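Local structure of endosialidase (4HIZ) at residues Asn145-Ser150 with Glu163-Ser168; Leu172-Leu177 with Ile273-Asp278. The protein probably cleaves the sialic acid polymers of bacterial capsules, as a phage endosialidase acting on alpha2,8 and alpha2,9 linkages. One frame throughout, in Å; residues are numbered along the deposited sequence.

Interaction 1. Residues Asn145-Ser150 with Glu163-Ser168; sequences NYHCMS and ETRYLS. With FRU (beta-D-fructofuranose), chain G; EDO (1,2-ethanediol), chain P.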
ATOM      1  N   ASN A 145      -6.461  -5.606 -29.886  1.00 11.73           N
ATOM      2  CA  ASN A 145      -6.251  -4.662 -28.766  1.00 11.09           C
ATOM      3  C   ASN A 145      -5.072  -3.739 -29.073  1.00 12.12           C
ATOM      4  O   ASN A 145      -4.312  -3.971 -30.039  1.00 12.83           O
ATOM      5  CB  ASN A 145      -6.048  -5.421 -27.432  1.00 11.41           C
ATOM      6  CG  ASN A 145      -6.192  -4.508 -26.214  1.00 12.36           C
ATOM      7  OD1 ASN A 145      -6.888  -3.484 -26.248  1.00 12.79           O
ATOM      8  ND2 ASN A 145      -5.545  -4.890 -25.139  1.00 12.34           N
ATOM      9  N   TYR A 146      -4.879  -2.717 -28.235  1.00 11.91           N
ATOM     10  CA  TYR A 146      -3.858  -1.718 -28.507  1.00 12.56           C
ATOM     11  C   TYR A 146      -2.434  -2.159 -28.115  1.00 12.31           C
ATOM     12  O   TYR A 146      -2.269  -3.157 -27.397  1.00 12.70           O
ATOM     13  CB  TYR A 146      -4.228  -0.446 -27.790  1.00 12.77           C
ATOM     14  CG  TYR A 146      -5.470   0.247 -28.292  1.00 13.09           C
ATOM     15  CD1 TYR A 146      -5.584   0.652 -29.642  1.00 12.39           C
ATOM     16  CD2 TYR A 146      -6.514   0.540 -27.416  1.00 12.75           C
ATOM     17  CE1 TYR A 146      -6.708   1.342 -30.086  1.00 12.74           C
ATOM     18  CE2 TYR A 146      -7.655   1.234 -27.850  1.00 13.43           C
ATOM     19  CZ  TYR A 146      -7.736   1.643 -29.177  1.00 13.37           C
ATOM     20  OH  TYR A 146      -8.857   2.333 -29.598  1.00 14.68           O
ATOM     21  N   HIS A 147      -1.430  -1.408 -28.579  1.00 12.01           N
ATOM     22  CA  HIS A 147      -0.020  -1.724 -28.357  1.00 11.71           C
ATOM     23  C   HIS A 147       0.762  -0.463 -28.757  1.00 12.28           C
ATOM     24  O   HIS A 147       0.337   0.294 -29.621  1.00 12.88           O
ATOM     25  CB  HIS A 147       0.334  -2.897 -29.303  1.00 12.42           C
ATOM     26  CG  HIS A 147       1.743  -3.385 -29.218  1.00 13.54           C
ATOM     27  ND1 HIS A 147       2.764  -2.899 -30.016  1.00 14.69           N
ATOM     28  CD2 HIS A 147       2.281  -4.397 -28.492  1.00 14.24           C
ATOM     29  CE1 HIS A 147       3.876  -3.565 -29.752  1.00 15.22           C
ATOM     30  NE2 HIS A 147       3.608  -4.479 -28.831  1.00 15.25           N
ATOM     31  N   CYS A 148       1.895  -0.209 -28.113  1.00 11.97           N
ATOM     32  CA  CYS A 148       2.668   0.965 -28.475  1.00 11.35           C
ATOM     33  C   CYS A 148       4.119   0.799 -28.110  1.00 10.96           C
ATOM     34  O   CYS A 148       4.431   0.408 -26.960  1.00 11.39           O
ATOM     35  CB  CYS A 148       2.096   2.200 -27.738  1.00 11.91           C
ATOM     36  SG  CYS A 148       2.979   3.775 -28.082  1.00 12.56           S
ATOM     37  N   MET A 149       5.006   1.108 -29.051  1.00 10.33           N
ATOM     38  CA  MET A 149       6.437   1.230 -28.782  1.00 10.73           C
ATOM     39  C   MET A 149       7.029   2.558 -29.277  1.00 11.13           C
ATOM     40  O   MET A 149       8.255   2.735 -29.262  1.00 11.36           O
ATOM     41  CB  MET A 149       7.216   0.038 -29.361  1.00 11.46           C
ATOM     42  CG  MET A 149       6.903  -1.285 -28.618  1.00 12.03           C
ATOM     43  SD  MET A 149       7.827  -2.616 -29.380  1.00 15.10           S
ATOM     44  CE  MET A 149       7.439  -3.928 -28.205  1.00 16.35           C
ATOM     45  N   SER A 150       6.181   3.495 -29.713  1.00 11.35           N
ATOM     46  CA  SER A 150       6.688   4.789 -30.176  1.00 11.58           C
ATOM     47  C   SER A 150       5.832   5.868 -29.533  1.00 11.48           C
ATOM     48  O   SER A 150       4.612   5.913 -29.777  1.00 12.63           O
ATOM     49  CB  SER A 150       6.552   4.885 -31.716  1.00 12.30           C
ATOM     50  OG  SER A 150       7.045   6.153 -32.138  1.00 13.60           O
ATOM     51  N   GLU A 163      -0.981   1.275 -31.913  1.00 10.87           N
ATOM     52  CA  GLU A 163      -1.210   0.185 -32.848  1.00 12.01           C
ATOM     53  C   GLU A 163      -2.408  -0.640 -32.425  1.00 13.36           C
ATOM     54  O   GLU A 163      -2.659  -0.817 -31.228  1.00 13.28           O
ATOM     55  CB  GLU A 163       0.022  -0.720 -32.841  1.00 13.04           C
ATOM     56  CG  GLU A 163       1.277  -0.048 -33.445  1.00 13.79           C
ATOM     57  CD  GLU A 163       2.493  -0.938 -33.420  1.00 14.79           C
ATOM     58  OE1 GLU A 163       2.504  -1.946 -32.645  1.00 15.45           O
ATOM     59  OE2 GLU A 163       3.464  -0.610 -34.144  1.00 15.63           O
ATOM     60  N   THR A 164      -3.108  -1.209 -33.406  1.00 12.37           N
ATOM     61  CA  THR A 164      -4.162  -2.179 -33.131  1.00 13.31           C
ATOM     62  C   THR A 164      -3.652  -3.524 -33.637  1.00 13.56           C
ATOM     63  O   THR A 164      -3.323  -3.653 -34.836  1.00 13.84           O
ATOM     64  CB  THR A 164      -5.464  -1.803 -33.867  1.00 14.67           C
ATOM     65  OG1 THR A 164      -5.991  -0.597 -33.331  1.00 14.47           O
ATOM     66  CG2 THR A 164      -6.524  -2.884 -33.712  1.00 15.87           C
ATOM     67  N   ARG A 165      -3.544  -4.517 -32.753  1.00 12.72           N
ATOM     68  CA  ARG A 165      -2.944  -5.809 -33.130  1.00 12.97           C
ATOM     69  C   ARG A 165      -3.911  -6.938 -32.813  1.00 13.47           C
ATOM     70  O   ARG A 165      -4.723  -6.848 -31.877  1.00 13.84           O
ATOM     71  CB  ARG A 165      -1.607  -6.036 -32.381  1.00 13.15           C
ATOM     72  CG  ARG A 165      -0.655  -4.781 -32.519  1.00 13.78           C
ATOM     73  CD  ARG A 165       0.817  -5.073 -32.107  1.00 15.40           C
ATOM     74  NE  ARG A 165       1.450  -6.007 -33.046  1.00 16.37           N
ATOM     75  CZ  ARG A 165       2.424  -5.677 -33.902  1.00 16.56           C
ATOM     76  NH1 ARG A 165       2.925  -6.606 -34.724  1.00 16.58           N
ATOM     77  NH2 ARG A 165       2.932  -4.438 -33.915  1.00 16.40           N
ATOM     78  N   TYR A 166      -3.805  -8.028 -33.572  1.00 13.33           N
ATOM     79  CA  TYR A 166      -4.675  -9.173 -33.345  1.00 13.99           C
ATOM     80  C   TYR A 166      -4.269  -9.955 -32.101  1.00 14.61           C
ATOM     81  O   TYR A 166      -3.097 -10.253 -31.877  1.00 15.66           O
ATOM     82  CB  TYR A 166      -4.633 -10.093 -34.588  1.00 15.30           C
ATOM     83  CG  TYR A 166      -5.368  -9.513 -35.776  1.00 18.71           C
ATOM     84  CD1 TYR A 166      -6.756  -9.529 -35.815  1.00 20.98           C
ATOM     85  CD2 TYR A 166      -4.677  -8.985 -36.872  1.00 19.39           C
ATOM     86  CE1 TYR A 166      -7.450  -9.012 -36.893  1.00 22.52           C
ATOM     87  CE2 TYR A 166      -5.374  -8.469 -37.979  1.00 20.86           C
ATOM     88  CZ  TYR A 166      -6.754  -8.485 -37.959  1.00 23.17           C
ATOM     89  OH  TYR A 166      -7.490  -8.001 -39.007  1.00 25.75           O
ATOM     90  N   LEU A 167      -5.264 -10.344 -31.326  1.00 14.15           N
ATOM     91  CA  LEU A 167      -5.007 -11.215 -30.175  1.00 15.33           C
ATOM     92  C   LEU A 167      -4.418 -12.570 -30.595  1.00 17.18           C
ATOM     93  O   LEU A 167      -3.596 -13.151 -29.870  1.00 18.52           O
ATOM     94  CB  LEU A 167      -6.305 -11.414 -29.392  1.00 17.34           C
ATOM     95  CG  LEU A 167      -6.817 -10.159 -28.666  1.00 20.45           C
ATOM     96  CD1 LEU A 167      -8.281 -10.287 -28.293  1.00 23.12           C
ATOM     97  CD2 LEU A 167      -5.996  -9.964 -27.409  1.00 20.58           C
ATOM     98  N   SER A 168      -4.822 -13.070 -31.769  1.00 16.31           N
ATOM     99  CA  SER A 168      -4.476 -14.440 -32.119  1.00 18.41           C
ATOM    100  C   SER A 168      -2.993 -14.578 -32.483  1.00 18.47           C
ATOM    101  O   SER A 168      -2.337 -15.533 -32.070  1.00 20.65           O
ATOM    102  CB  SER A 168      -5.341 -14.919 -33.280  1.00 20.54           C
ATOM    103  OG  SER A 168      -5.070 -14.143 -34.424  1.00 22.13           O
TER
HETATM  104  C1  FRU G   2     -12.589   1.956 -34.077  1.00 26.37           C
HETATM  105  C2  FRU G   2     -11.667   2.963 -33.552  1.00 25.72           C
HETATM  106  C3  FRU G   2     -10.249   2.773 -33.415  1.00 23.48           C
HETATM  107  C4  FRU G   2      -9.806   3.964 -32.659  1.00 22.89           C
HETATM  108  C5  FRU G   2     -11.013   4.248 -31.814  1.00 25.79           C
HETATM  109  C6  FRU G   2     -11.090   5.644 -31.213  1.00 29.53           C
HETATM  110  O1  FRU G   2     -12.777   1.162 -32.921  1.00 27.89           O
HETATM  111  O2  FRU G   2     -11.558   3.768 -34.802  1.00 27.09           O
HETATM  112  O3  FRU G   2      -9.491   2.442 -34.606  1.00 22.18           O
HETATM  113  O4  FRU G   2      -8.622   3.643 -31.861  1.00 20.71           O
HETATM  114  O5  FRU G   2     -12.161   3.994 -32.657  1.00 26.28           O
HETATM  115  O6  FRU G   2     -11.357   6.570 -32.219  1.00 33.78           O
HETATM  116  C1  EDO P 810       5.028  -6.666 -26.830  1.00 32.42           C
HETATM  117  O1  EDO P 810       5.141  -6.703 -28.254  1.00 28.30           O
HETATM  118  C2  EDO P 810       4.081  -7.774 -26.417  1.00 39.15           C
HETATM  119  O2  EDO P 810       4.540  -8.944 -27.107  1.00 44.33           O
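The imidazole of His147 has Arg165 CD over one face, a CH-pi contact 3.7 Å from the ring centroid and shifted toward the rim. At the edge of the same ring sit Glu163 OE1, near ND1, and O1 of a 1,2-ethanediol, probably from the crystallisation liquor, hydrogen-bonded to His147 NE2 (2.8 Å). The His147 and Glu163 side chains run side by side, pointing the same way, with ring and carboxylate planes only 10° apart. His147 ND1 donates to Glu163 OE1 at 2.8 Å, on the anti side of the carboxylate and tilted out of both planes. Arg165 NH2 forms a salt bridge with that oxygen, also at 2.8 Å, from the opposite face of the carboxylate. The bend at chi3 (67°) turns Arg165 NE off the line of the chain once CD has crossed the His147 ring. Its NE and NH1 are held by Met170 O and Thr290 O, and Glu163 OE2 bonds Thr292 OG1.

The backbones form an antiparallel beta hairpin of the catalytic beta-propeller. Asn145 and Arg165 exchange two N-H...O=C bonds, and Glu163 N donates to His147 O at 2.8 Å. Tyr146 and Thr164, the non-hydrogen-bonded pair between them, project from the other side of the sheet. Tyr146 has Glu163 O at its ring edge, and Trp178 meets it edge-to-face. Tyr146 OH reaches O4 of a bound fructofuranose at 2.6 Å.

Two donors thus grip one buried carboxylate oxygen. The nearby arginine probably favours an ionised Glu163, while the carboxylate would polarise the ND1-H bond of His147.

Interaction 2. Residues Leu172-Leu177 with Ile273-Asp278; sequences LKKAEL and ITELPD. With FRU (beta-D-fructofuranose), chain G.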
ATOM      1  N   LEU A 172      -0.060  -6.726 -36.934  1.00 14.35           N
ATOM      2  CA  LEU A 172      -0.508  -5.342 -36.873  1.00 14.36           C
ATOM      3  C   LEU A 172      -1.704  -5.150 -37.827  1.00 14.20           C
ATOM      4  O   LEU A 172      -1.549  -5.279 -39.067  1.00 16.33           O
ATOM      5  CB  LEU A 172       0.653  -4.424 -37.269  1.00 14.23           C
ATOM      6  CG  LEU A 172       0.348  -2.917 -37.251  1.00 15.12           C
ATOM      7  CD1 LEU A 172      -0.121  -2.465 -35.858  1.00 15.70           C
ATOM      8  CD2 LEU A 172       1.582  -2.136 -37.673  1.00 15.88           C
ATOM      9  N   LYS A 173      -2.899  -4.900 -37.289  1.00 13.13           N
ATOM     10  CA  LYS A 173      -4.075  -4.642 -38.122  1.00 14.19           C
ATOM     11  C   LYS A 173      -4.059  -3.232 -38.702  1.00 15.29           C
ATOM     12  O   LYS A 173      -4.266  -3.064 -39.907  1.00 17.44           O
ATOM     13  CB  LYS A 173      -5.365  -4.870 -37.347  1.00 16.33           C
ATOM     14  CG  LYS A 173      -6.639  -4.585 -38.144  1.00 19.65           C
ATOM     15  CD  LYS A 173      -7.864  -4.928 -37.308  1.00 24.03           C
ATOM     16  CE  LYS A 173      -9.154  -4.857 -38.116  1.00 31.32           C
ATOM     17  NZ  LYS A 173      -9.590  -3.457 -38.275  1.00 36.94           N
ATOM     18  N   LYS A 174      -3.832  -2.222 -37.864  1.00 15.51           N
ATOM     19  CA  LYS A 174      -3.675  -0.861 -38.362  1.00 16.76           C
ATOM     20  C   LYS A 174      -2.944  -0.075 -37.293  1.00 14.95           C
ATOM     21  O   LYS A 174      -2.767  -0.553 -36.175  1.00 15.65           O
ATOM     22  CB  LYS A 174      -5.035  -0.209 -38.625  1.00 20.59           C
ATOM     23  CG  LYS A 174      -5.878  -0.058 -37.351  1.00 24.27           C
ATOM     24  CD  LYS A 174      -7.325   0.353 -37.674  1.00 30.66           C
ATOM     25  CE  LYS A 174      -7.440   1.816 -38.031  1.00 37.07           C
ATOM     26  NZ  LYS A 174      -8.713   2.098 -38.808  1.00 41.92           N
ATOM     27  N   ALA A 175      -2.513   1.132 -37.627  1.00 13.80           N
ATOM     28  CA  ALA A 175      -1.834   1.974 -36.650  1.00 13.82           C
ATOM     29  C   ALA A 175      -2.362   3.385 -36.762  1.00 14.10           C
ATOM     30  O   ALA A 175      -2.708   3.851 -37.875  1.00 15.67           O
ATOM     31  CB  ALA A 175      -0.313   1.947 -36.880  1.00 14.78           C
ATOM     32  N   GLU A 176      -2.419   4.068 -35.620  1.00 14.02           N
ATOM     33  CA  GLU A 176      -2.969   5.424 -35.581  1.00 14.06           C
ATOM     34  C   GLU A 176      -1.996   6.328 -34.900  1.00 13.83           C
ATOM     35  O   GLU A 176      -1.365   5.927 -33.917  1.00 14.23           O
ATOM     36  CB  GLU A 176      -4.306   5.468 -34.830  1.00 14.85           C
ATOM     37  CG  GLU A 176      -5.426   4.701 -35.561  1.00 15.78           C
ATOM     38  CD  GLU A 176      -6.616   4.363 -34.649  1.00 16.55           C
ATOM     39  OE1 GLU A 176      -6.436   4.139 -33.420  1.00 17.21           O
ATOM     40  OE2 GLU A 176      -7.745   4.321 -35.189  1.00 17.57           O
ATOM     41  N   LEU A 177      -1.884   7.560 -35.392  1.00 12.90           N
ATOM     42  CA  LEU A 177      -1.129   8.575 -34.672  1.00 12.42           C
ATOM     43  C   LEU A 177      -2.120   9.214 -33.693  1.00 12.92           C
ATOM     44  O   LEU A 177      -3.141   9.733 -34.125  1.00 14.66           O
ATOM     45  CB  LEU A 177      -0.534   9.598 -35.676  1.00 13.57           C
ATOM     46  CG  LEU A 177       0.369  10.641 -34.976  1.00 14.62           C
ATOM     47  CD1 LEU A 177       1.683  10.009 -34.469  1.00 15.20           C
ATOM     48  CD2 LEU A 177       0.636  11.820 -35.944  1.00 15.02           C
ATOM     49  N   ILE A 273      -6.891  11.450 -33.465  1.00 13.43           N
ATOM     50  CA  ILE A 273      -6.565  10.064 -33.844  1.00 13.86           C
ATOM     51  C   ILE A 273      -6.601   9.983 -35.372  1.00 14.93           C
ATOM     52  O   ILE A 273      -7.635  10.245 -36.000  1.00 16.49           O
ATOM     53  CB  ILE A 273      -7.585   9.091 -33.237  1.00 14.99           C
ATOM     54  CG1 ILE A 273      -7.428   9.103 -31.700  1.00 15.49           C
ATOM     55  CG2 ILE A 273      -7.426   7.677 -33.794  1.00 15.06           C
ATOM     56  CD1 ILE A 273      -8.446   8.213 -31.016  1.00 17.26           C
ATOM     57  N   THR A 274      -5.454   9.671 -35.958  1.00 14.55           N
ATOM     58  CA  THR A 274      -5.306   9.683 -37.414  1.00 16.23           C
ATOM     59  C   THR A 274      -4.778   8.341 -37.884  1.00 15.86           C
ATOM     60  O   THR A 274      -3.701   7.932 -37.458  1.00 15.53           O
ATOM     61  CB  THR A 274      -4.296  10.774 -37.833  1.00 17.86           C
ATOM     62  OG1 THR A 274      -4.710  12.052 -37.308  1.00 18.98           O
ATOM     63  CG2 THR A 274      -4.199  10.853 -39.361  1.00 18.04           C
ATOM     64  N   GLU A 275      -5.485   7.693 -38.812  1.00 15.99           N
ATOM     65  CA  GLU A 275      -5.003   6.423 -39.344  1.00 16.82           C
ATOM     66  C   GLU A 275      -3.753   6.659 -40.196  1.00 16.24           C
ATOM     67  O   GLU A 275      -3.696   7.647 -40.972  1.00 14.83           O
ATOM     68  CB  GLU A 275      -6.089   5.740 -40.182  1.00 19.40           C
ATOM     69  CG  GLU A 275      -5.723   4.335 -40.595  1.00 24.89           C
ATOM     70  CD  GLU A 275      -6.893   3.596 -41.214  1.00 33.99           C
ATOM     71  OE1 GLU A 275      -7.940   4.231 -41.467  1.00 43.55           O
ATOM     72  OE2 GLU A 275      -6.774   2.378 -41.442  1.00 32.13           O
ATOM     73  N   LEU A 276      -2.753   5.778 -40.046  1.00 15.86           N
ATOM     74  CA  LEU A 276      -1.524   5.879 -40.844  1.00 15.61           C
ATOM     75  C   LEU A 276      -1.629   4.900 -42.015  1.00 15.75           C
ATOM     76  O   LEU A 276      -1.548   3.689 -41.831  1.00 15.87           O
ATOM     77  CB  LEU A 276      -0.298   5.548 -39.974  1.00 16.65           C
ATOM     78  CG  LEU A 276      -0.096   6.484 -38.757  1.00 17.79           C
ATOM     79  CD1 LEU A 276       1.140   6.094 -37.916  1.00 19.23           C
ATOM     80  CD2 LEU A 276       0.031   7.962 -39.213  1.00 18.58           C
ATOM     81  N   PRO A 277      -1.816   5.420 -43.243  1.00 17.49           N
ATOM     82  CA  PRO A 277      -2.048   4.470 -44.339  1.00 18.27           C
ATOM     83  C   PRO A 277      -0.920   3.488 -44.547  1.00 18.21           C
ATOM     84  O   PRO A 277       0.244   3.873 -44.541  1.00 18.95           O
ATOM     85  CB  PRO A 277      -2.164   5.381 -45.561  1.00 20.29           C
ATOM     86  CG  PRO A 277      -2.676   6.669 -45.037  1.00 20.57           C
ATOM     87  CD  PRO A 277      -2.013   6.822 -43.659  1.00 19.95           C
ATOM     88  N   ASP A 278      -1.298   2.220 -44.715  1.00 18.50           N
ATOM     89  CA  ASP A 278      -0.378   1.108 -45.018  1.00 20.35           C
ATOM     90  C   ASP A 278       0.578   0.732 -43.889  1.00 18.06           C
ATOM     91  O   ASP A 278       1.508  -0.049 -44.112  1.00 17.16           O
ATOM     92  CB  ASP A 278       0.420   1.354 -46.309  1.00 25.12           C
ATOM     93  CG  ASP A 278      -0.442   1.267 -47.564  1.00 32.47           C
ATOM     94  OD1 ASP A 278      -1.415   0.472 -47.601  1.00 34.51           O
ATOM     95  OD2 ASP A 278      -0.126   2.002 -48.523  1.00 36.31           O
TER
HETATM   96  C1  FRU G   2     -12.589   1.956 -34.077  1.00 26.37           C
HETATM   97  C2  FRU G   2     -11.667   2.963 -33.552  1.00 25.72           C
HETATM   98  C3  FRU G   2     -10.249   2.773 -33.415  1.00 23.48           C
HETATM   99  C4  FRU G   2      -9.806   3.964 -32.659  1.00 22.89           C
HETATM  100  C5  FRU G   2     -11.013   4.248 -31.814  1.00 25.79           C
HETATM  101  C6  FRU G   2     -11.090   5.644 -31.213  1.00 29.53           C
HETATM  102  O1  FRU G   2     -12.777   1.162 -32.921  1.00 27.89           O
HETATM  103  O2  FRU G   2     -11.558   3.768 -34.802  1.00 27.09           O
HETATM  104  O3  FRU G   2      -9.491   2.442 -34.606  1.00 22.18           O
HETATM  105  O4  FRU G   2      -8.622   3.643 -31.861  1.00 20.71           O
HETATM  106  O5  FRU G   2     -12.161   3.994 -32.657  1.00 26.28           O
HETATM  107  O6  FRU G   2     -11.357   6.570 -32.219  1.00 33.78           O
HETATM  108  O   HOH W   1      -2.574   1.594 -40.475  1.00 16.47           O
HETATM  109  O   HOH W   2      -3.091  12.368 -35.141  1.00 18.28           O
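Glu176 and Glu275 are a non-hydrogen-bonded pair of an antiparallel edge pairing, where strand 272-275 closes one side of a four-stranded sheet beside a glycan pocket. Three backbone bonds join the strands. Leu177 N donates to Thr274 O at 2.8 Å, Thr274 N returns a bond to Leu177 O, and Leu276 N donates to Ala175 O. A water bonded to Leu177 O and Thr274 OG1 adds a bridge.

Glu176 carries the pocket side. Extended beyond CG (chi2 162°), the chain carries its carboxylate out to the sugar. Ile273 CG2 packs against Glu176 CD at 3.5 Å. The carboxylate takes two bonds from the bound fructofuranose: O4 donates to OE1 at 2.7 Å and O3 to OE2 at 2.6 Å. Trp178 NE1 also bonds OE1, and Ile273 CD1 lies 3.6 Å from the sugar's O6.

This sheet is one blade of the catalytic beta-propeller, and 95 residues separate the two segments along the chain. A classic beta bulge, Lys173 and Lys174 both opposite Thr164, lies in the pairing of this strand with its other neighbour, strand 157-166.

On the same face as Glu176, Lys174 crosses Glu275 at about a right angle. Lys174 NZ makes a long salt bridge to Glu275 OE2 at 3.3 Å, at a more exposed point. On the other face, Leu276 CD2 meets Leu177 CB at 3.9 Å, and Pro331 touches Leu177 and Thr274.

How the interactions relate
Interactions 1 and 2 are successive pairings in one four-stranded antiparallel sheet, their centres about 11 Å apart. Strands 157-166 and 172-181 are neighbours, probably hydrogen-bonded between Thr164 and Lys173 and between Thr164 and Lys174. Interaction 1 joins adjacent strands of a hairpin and is wholly buried. Interaction 2 brings in an edge strand from far along the chain and is partly exposed. The chemistry follows: a buried charged and aromatic cluster in the first, a solvent-side salt bridge, water bridges and aliphatic packing in the second. Both reach the same fructofuranose, interaction 1 through a phenol and interaction 2 through a carboxylate.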